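PDB 1DYS: endoglucanase from Humicola insolens, which hydrolyses internal beta-1,4-glucosidic linkages in cellulose as a glycoside hydrolase of family 6, contributing to the recycling of plant biomass. Local coordinates for residues Asn107-Tyr112 with Gln160-Tyr165; Asp139-Met144 with Ala201-Lys206. All coordinates share one frame; numbering follows the deposited sequence.

Contact 1. Residues Asn107-Tyr112 with Gln160-Tyr165; sequences NGLNRY and QEAIGY
Ala162 meets both Tyr112 and Leu109 across two helix segments that run nearly parallel, 7° apart, with axes 10.3 Å from each other at closest approach. Its CB lies 3.5 Å from Tyr112 CE2 and 3.8 Å from Leu109 CD1. Its backbone O sits at the edge of the tyrosine ring, in the ring plane, 3.3 Å from CE2, so the ring presents an aromatic C-H to the carbonyl. The other branch of Leu109 turns to Glu161: CD2 is 3.7 Å from OE2, and the two side chains cross at about a right angle. With CG opposite the backbone N (chi1 179°), Leu109 extends its two methyls across the interface. Shortening Leu109 to alanine removes both methyls, which would probably open a gap beside Ala162 CB and take away the packing against the Glu161 carboxylate. Farther out, Lys113 forms a salt bridge with Glu161 OE2, while Glu137 OE2 is hydrogen-bonded to Tyr112 OH; Pro89, Leu102 and Val117 also touch the tyrosine. No hydrogen bond crosses between the segments. The chemistry therefore implies adhesion by apolar packing on Ala162, a methyl laid against a carboxylate and one C-H edge turned to a carbonyl O, with the polar ends of Tyr112 and Glu161 held by residues elsewhere.

Contact 2. Residues Asp139-Met144 with Ala201-Lys206; sequences DAIGNM and ATILQK
No ring or amide lies between Ile203 and its partners Ile141 and Met144; the flat groups belong to the far side of helix 140-146. There the side-chain amide of Asn143 turns back to the backbone carbonyl of Asp139. ND2 approaches that O at 2.9 Å from above the carbonyl plane, 47° out of it and therefore not along a lone pair, with an N-H···O angle of 152°. The Asn143 backbone N reaches the same oxygen from the opposite face, at 3.1 Å, so two donors from one residue grip the carbonyl of the residue that precedes the helix. At its other end the amide is anchored by a hydrogen bond between OD1 and Ser94 OG, and Trp186 touches the side chains of both Asn143 and Asp139.

The interface itself is small, 89 Å² summed over both sides, and wholly apolar. Ile203 supplies a single atom, CD1, which lies 4.0 Å from Ile141 CG1 and 4.0 Å from Met144 SD. CG1 of Ile203 stands opposite its carbonyl carbon and the chain runs on extended (chi2 160°); the side chains of Ile141 and Ile203 together bridge the 9.5 Å between their CA atoms. Glu199 and Val200 extend the cover of Ile141 from helix 190-207, and Arg156 of helix 150-169 packs on Met144.

Asp139, assigned as a proton donor, occupies the N-cap position, although its side chain makes no capping bond; its backbone N is hydrogen-bonded to Asp180 OD2. Strand 132-136 leads through Asp139 into helix 140-146, consistent with the distorted alpha/beta barrel of family 6, whose active site lies at the C-terminal ends of the parallel strands.

The centres of the two contacts are 13 Å apart, on the same side of the chain's centre, and their segments alternate in sequence: 107-112, 139-144, 160-165, 201-206. Helix 150-169 joins them. Its Ile163 extends CD1 to Ala140 CB and to Met144 CE, 3.7 Å from each, and Gln160 packs against Thr202 and Lys206 of helix 190-207. Helices 108-126, 150-169 and 190-207 thus form a continuous packed layer, with the short helix 140-146 against it. Strands 132-136 and 175-180, neighbours in the parallel sheet, lie between these helices along the chain. Segment 139-144 begins with Asp139, which takes no part in the packing but places contact 2 beside the active site; contact 1 is farther from the chain's centre.

Contact 1. Residues Asn107-Tyr112 with Gln160-Tyr165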
loop_
_atom_site.group_PDB
_atom_site.type_symbol
_atom_site.label_atom_id
_atom_site.label_comp_id
_atom_site.label_asym_id
_atom_site.label_seq_id
_atom_site.Cartn_x
_atom_site.Cartn_y
_atom_site.Cartn_z
ATOM N N ASN A 107 0.056 -10.444 -16.090
ATOM C CA ASN A 107 1.262 -11.224 -16.296
ATOM C C ASN A 107 1.995 -11.453 -14.977
ATOM O O ASN A 107 3.207 -11.534 -14.936
ATOM C CB ASN A 107 2.180 -10.529 -17.313
ATOM C CG ASN A 107 3.348 -11.338 -17.839
ATOM O OD1 ASN A 107 4.404 -10.736 -18.111
ATOM N ND2 ASN A 107 3.237 -12.644 -18.035
ATOM N N GLY A 108 1.261 -11.589 -13.885
ATOM C CA GLY A 108 1.883 -11.622 -12.554
ATOM C C GLY A 108 2.785 -12.782 -12.268
ATOM O O GLY A 108 3.797 -12.634 -11.551
ATOM N N LEU A 109 2.457 -13.975 -12.762
ATOM C CA LEU A 109 3.318 -15.112 -12.566
ATOM C C LEU A 109 4.686 -14.903 -13.187
ATOM O O LEU A 109 5.709 -15.074 -12.524
ATOM C CB LEU A 109 2.630 -16.386 -13.110
ATOM C CG LEU A 109 3.557 -17.590 -12.927
ATOM C CD1 LEU A 109 3.758 -17.842 -11.418
ATOM C CD2 LEU A 109 2.981 -18.842 -13.564
ATOM N N ASN A 110 4.761 -14.426 -14.446
ATOM C CA ASN A 110 6.063 -14.175 -15.040
ATOM C C ASN A 110 6.848 -13.089 -14.306
ATOM O O ASN A 110 8.051 -13.269 -14.109
ATOM C CB ASN A 110 5.935 -13.778 -16.525
ATOM C CG ASN A 110 5.684 -15.010 -17.372
ATOM O OD1 ASN A 110 4.902 -15.005 -18.339
ATOM N ND2 ASN A 110 6.355 -16.097 -17.011
ATOM N N ARG A 111 6.210 -12.003 -13.892
ATOM C CA ARG A 111 6.846 -10.882 -13.198
ATOM C C ARG A 111 7.375 -11.344 -11.815
ATOM O O ARG A 111 8.476 -10.970 -11.417
ATOM C CB ARG A 111 5.912 -9.697 -13.050
ATOM C CG ARG A 111 5.346 -9.097 -14.340
ATOM C CD ARG A 111 4.328 -7.995 -14.037
ATOM N NE ARG A 111 4.059 -7.255 -15.292
ATOM C CZ ARG A 111 3.108 -6.316 -15.375
ATOM N NH1 ARG A 111 2.361 -5.953 -14.337
ATOM N NH2 ARG A 111 2.943 -5.718 -16.555
ATOM N N TYR A 112 6.578 -12.187 -11.155
ATOM C CA TYR A 112 7.027 -12.774 -9.887
ATOM C C TYR A 112 8.288 -13.611 -10.083
ATOM O O TYR A 112 9.245 -13.469 -9.317
ATOM C CB TYR A 112 5.977 -13.687 -9.306
ATOM C CG TYR A 112 6.221 -14.297 -7.948
ATOM C CD1 TYR A 112 6.110 -13.559 -6.780
ATOM C CD2 TYR A 112 6.516 -15.642 -7.863
ATOM C CE1 TYR A 112 6.307 -14.190 -5.548
ATOM C CE2 TYR A 112 6.697 -16.268 -6.631
ATOM C CZ TYR A 112 6.579 -15.517 -5.474
ATOM O OH TYR A 112 6.766 -16.158 -4.268
ATOM N N GLN A 160 0.496 -22.059 -6.764
ATOM C CA GLN A 160 1.300 -23.226 -6.392
ATOM C C GLN A 160 2.571 -23.265 -7.215
ATOM O O GLN A 160 3.677 -23.514 -6.729
ATOM C CB GLN A 160 0.543 -24.536 -6.541
ATOM C CG GLN A 160 -0.645 -24.701 -5.591
ATOM C CD GLN A 160 -1.385 -25.996 -5.882
ATOM O OE1 GLN A 160 -1.171 -26.624 -6.920
ATOM N NE2 GLN A 160 -2.284 -26.438 -5.018
ATOM N N GLU A 161 2.444 -22.957 -8.520
ATOM C CA GLU A 161 3.600 -22.884 -9.393
ATOM C C GLU A 161 4.546 -21.760 -8.957
ATOM O O GLU A 161 5.765 -21.935 -8.965
ATOM C CB GLU A 161 3.170 -22.663 -10.854
ATOM C CG GLU A 161 4.365 -22.475 -11.781
ATOM C CD GLU A 161 3.985 -22.423 -13.249
ATOM O OE1 GLU A 161 2.846 -22.818 -13.581
ATOM O OE2 GLU A 161 4.822 -22.005 -14.079
ATOM N N ALA A 162 3.986 -20.615 -8.532
ATOM C CA ALA A 162 4.835 -19.526 -8.070
ATOM C C ALA A 162 5.669 -19.906 -6.847
ATOM O O ALA A 162 6.865 -19.603 -6.791
ATOM C CB ALA A 162 4.033 -18.281 -7.691
ATOM N N ILE A 163 5.016 -20.526 -5.871
ATOM C CA ILE A 163 5.737 -20.873 -4.633
ATOM C C ILE A 163 6.778 -21.966 -4.901
ATOM O O ILE A 163 7.948 -21.940 -4.467
ATOM C CB ILE A 163 4.748 -21.279 -3.546
ATOM C CG1 ILE A 163 3.794 -20.133 -3.169
ATOM C CG2 ILE A 163 5.575 -21.684 -2.319
ATOM C CD1 ILE A 163 2.791 -20.487 -2.077
ATOM N N GLY A 164 6.352 -22.946 -5.732
ATOM C CA GLY A 164 7.311 -24.009 -6.095
ATOM C C GLY A 164 8.522 -23.395 -6.778
ATOM O O GLY A 164 9.643 -23.861 -6.602
ATOM N N TYR A 165 8.276 -22.380 -7.629
ATOM C CA TYR A 165 9.356 -21.713 -8.309
ATOM C C TYR A 165 10.306 -21.011 -7.333
ATOM O O TYR A 165 11.529 -21.134 -7.463
ATOM C CB TYR A 165 8.844 -20.717 -9.370
ATOM C CG TYR A 165 9.989 -20.049 -10.100
ATOM C CD1 TYR A 165 10.558 -20.723 -11.198
ATOM C CD2 TYR A 165 10.533 -18.826 -9.782
ATOM C CE1 TYR A 165 11.620 -20.173 -11.875
ATOM C CE2 TYR A 165 11.605 -18.280 -10.456
ATOM C CZ TYR A 165 12.152 -18.955 -11.530
ATOM O OH TYR A 165 13.203 -18.437 -12.239
#

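Contact 2. Residues Asp139-Met144 with Ala201-Lys206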
loop_
_atom_site.group_PDB
_atom_site.type_symbol
_atom_site.label_atom_id
_atom_site.label_comp_id
_atom_site.label_asym_id
_atom_site.label_seq_id
_atom_site.Cartn_x
_atom_site.Cartn_y
_atom_site.Cartn_z
ATOM N N ASP A 139 0.594 -16.599 4.779
ATOM C CA ASP A 139 -0.787 -16.945 4.604
ATOM C C ASP A 139 -1.125 -17.557 3.250
ATOM O O ASP A 139 -2.313 -17.746 3.026
ATOM C CB ASP A 139 -1.754 -15.768 4.889
ATOM C CG ASP A 139 -1.685 -15.397 6.353
ATOM O OD1 ASP A 139 -1.362 -16.327 7.156
ATOM O OD2 ASP A 139 -1.977 -14.239 6.731
ATOM N N ALA A 140 -0.170 -17.776 2.336
ATOM C CA ALA A 140 -0.561 -18.288 1.009
ATOM C C ALA A 140 -1.216 -19.660 1.170
ATOM O O ALA A 140 -2.241 -19.882 0.569
ATOM C CB ALA A 140 0.637 -18.371 0.068
ATOM N N ILE A 141 -0.561 -20.552 1.900
ATOM C CA ILE A 141 -1.196 -21.894 2.074
ATOM C C ILE A 141 -2.526 -21.841 2.758
ATOM O O ILE A 141 -3.474 -22.568 2.399
ATOM C CB ILE A 141 -0.166 -22.783 2.765
ATOM C CG1 ILE A 141 0.954 -23.062 1.756
ATOM C CG2 ILE A 141 -0.781 -24.110 3.231
ATOM C CD1 ILE A 141 2.098 -23.830 2.374
ATOM N N GLY A 142 -2.732 -20.940 3.720
ATOM C CA GLY A 142 -4.032 -20.762 4.366
ATOM C C GLY A 142 -5.085 -20.447 3.302
ATOM O O GLY A 142 -6.134 -21.077 3.249
ATOM N N ASN A 143 -4.804 -19.468 2.455
ATOM C CA ASN A 143 -5.720 -19.051 1.393
ATOM C C ASN A 143 -5.961 -20.181 0.398
ATOM O O ASN A 143 -7.069 -20.277 -0.157
ATOM C CB ASN A 143 -5.131 -17.790 0.767
ATOM C CG ASN A 143 -5.408 -16.492 1.490
ATOM O OD1 ASN A 143 -6.516 -15.985 1.372
ATOM N ND2 ASN A 143 -4.400 -15.991 2.190
ATOM N N MET A 144 -4.979 -21.043 0.159
ATOM C CA MET A 144 -5.138 -22.189 -0.720
ATOM C C MET A 144 -6.017 -23.288 -0.123
ATOM O O MET A 144 -6.863 -23.822 -0.869
ATOM C CB MET A 144 -3.790 -22.824 -1.044
ATOM C CG MET A 144 -3.228 -22.556 -2.423
ATOM S SD MET A 144 -1.447 -22.809 -2.341
ATOM C CE MET A 144 -0.873 -21.124 -2.152
ATOM N N ALA A 201 2.627 -30.884 0.347
ATOM C CA ALA A 201 3.167 -31.942 -0.512
ATOM C C ALA A 201 3.037 -31.537 -1.989
ATOM O O ALA A 201 3.992 -31.757 -2.739
ATOM C CB ALA A 201 2.558 -33.307 -0.262
ATOM N N THR A 202 1.900 -31.029 -2.412
ATOM C CA THR A 202 1.697 -30.613 -3.801
ATOM C C THR A 202 2.680 -29.538 -4.216
ATOM O O THR A 202 3.229 -29.613 -5.315
ATOM C CB THR A 202 0.256 -30.121 -3.989
ATOM O OG1 THR A 202 -0.624 -31.218 -3.730
ATOM C CG2 THR A 202 0.016 -29.559 -5.379
ATOM N N ILE A 203 2.880 -28.508 -3.382
ATOM C CA ILE A 203 3.844 -27.466 -3.681
ATOM C C ILE A 203 5.267 -27.974 -3.796
ATOM O O ILE A 203 6.018 -27.502 -4.663
ATOM C CB ILE A 203 3.804 -26.339 -2.616
ATOM C CG1 ILE A 203 2.520 -25.548 -2.897
ATOM C CG2 ILE A 203 5.033 -25.453 -2.604
ATOM C CD1 ILE A 203 2.045 -24.740 -1.719
ATOM N N LEU A 204 5.681 -28.882 -2.923
ATOM C CA LEU A 204 7.037 -29.421 -2.977
ATOM C C LEU A 204 7.254 -30.258 -4.236
ATOM O O LEU A 204 8.331 -30.206 -4.855
ATOM C CB LEU A 204 7.321 -30.238 -1.709
ATOM C CG LEU A 204 7.578 -29.353 -0.472
ATOM C CD1 LEU A 204 7.785 -30.199 0.766
ATOM C CD2 LEU A 204 8.810 -28.495 -0.706
ATOM N N GLN A 205 6.226 -31.004 -4.659
ATOM C CA GLN A 205 6.366 -31.744 -5.922
ATOM C C GLN A 205 6.671 -30.787 -7.073
ATOM O O GLN A 205 7.555 -31.068 -7.882
ATOM C CB GLN A 205 5.115 -32.527 -6.273
ATOM C CG GLN A 205 4.698 -33.576 -5.257
ATOM C CD GLN A 205 3.384 -34.221 -5.671
ATOM O OE1 GLN A 205 2.443 -34.365 -4.885
ATOM N NE2 GLN A 205 3.316 -34.614 -6.939
ATOM N N LYS A 206 5.961 -29.662 -7.152
ATOM C CA LYS A 206 6.177 -28.652 -8.174
ATOM C C LYS A 206 7.526 -27.971 -8.092
ATOM O O LYS A 206 8.103 -27.672 -9.156
ATOM C CB LYS A 206 5.055 -27.597 -8.124
ATOM C CG LYS A 206 3.702 -28.275 -8.137
ATOM C CD LYS A 206 2.583 -27.363 -8.584
ATOM C CE LYS A 206 1.229 -28.009 -8.314
ATOM N NZ LYS A 206 1.102 -29.323 -9.016
#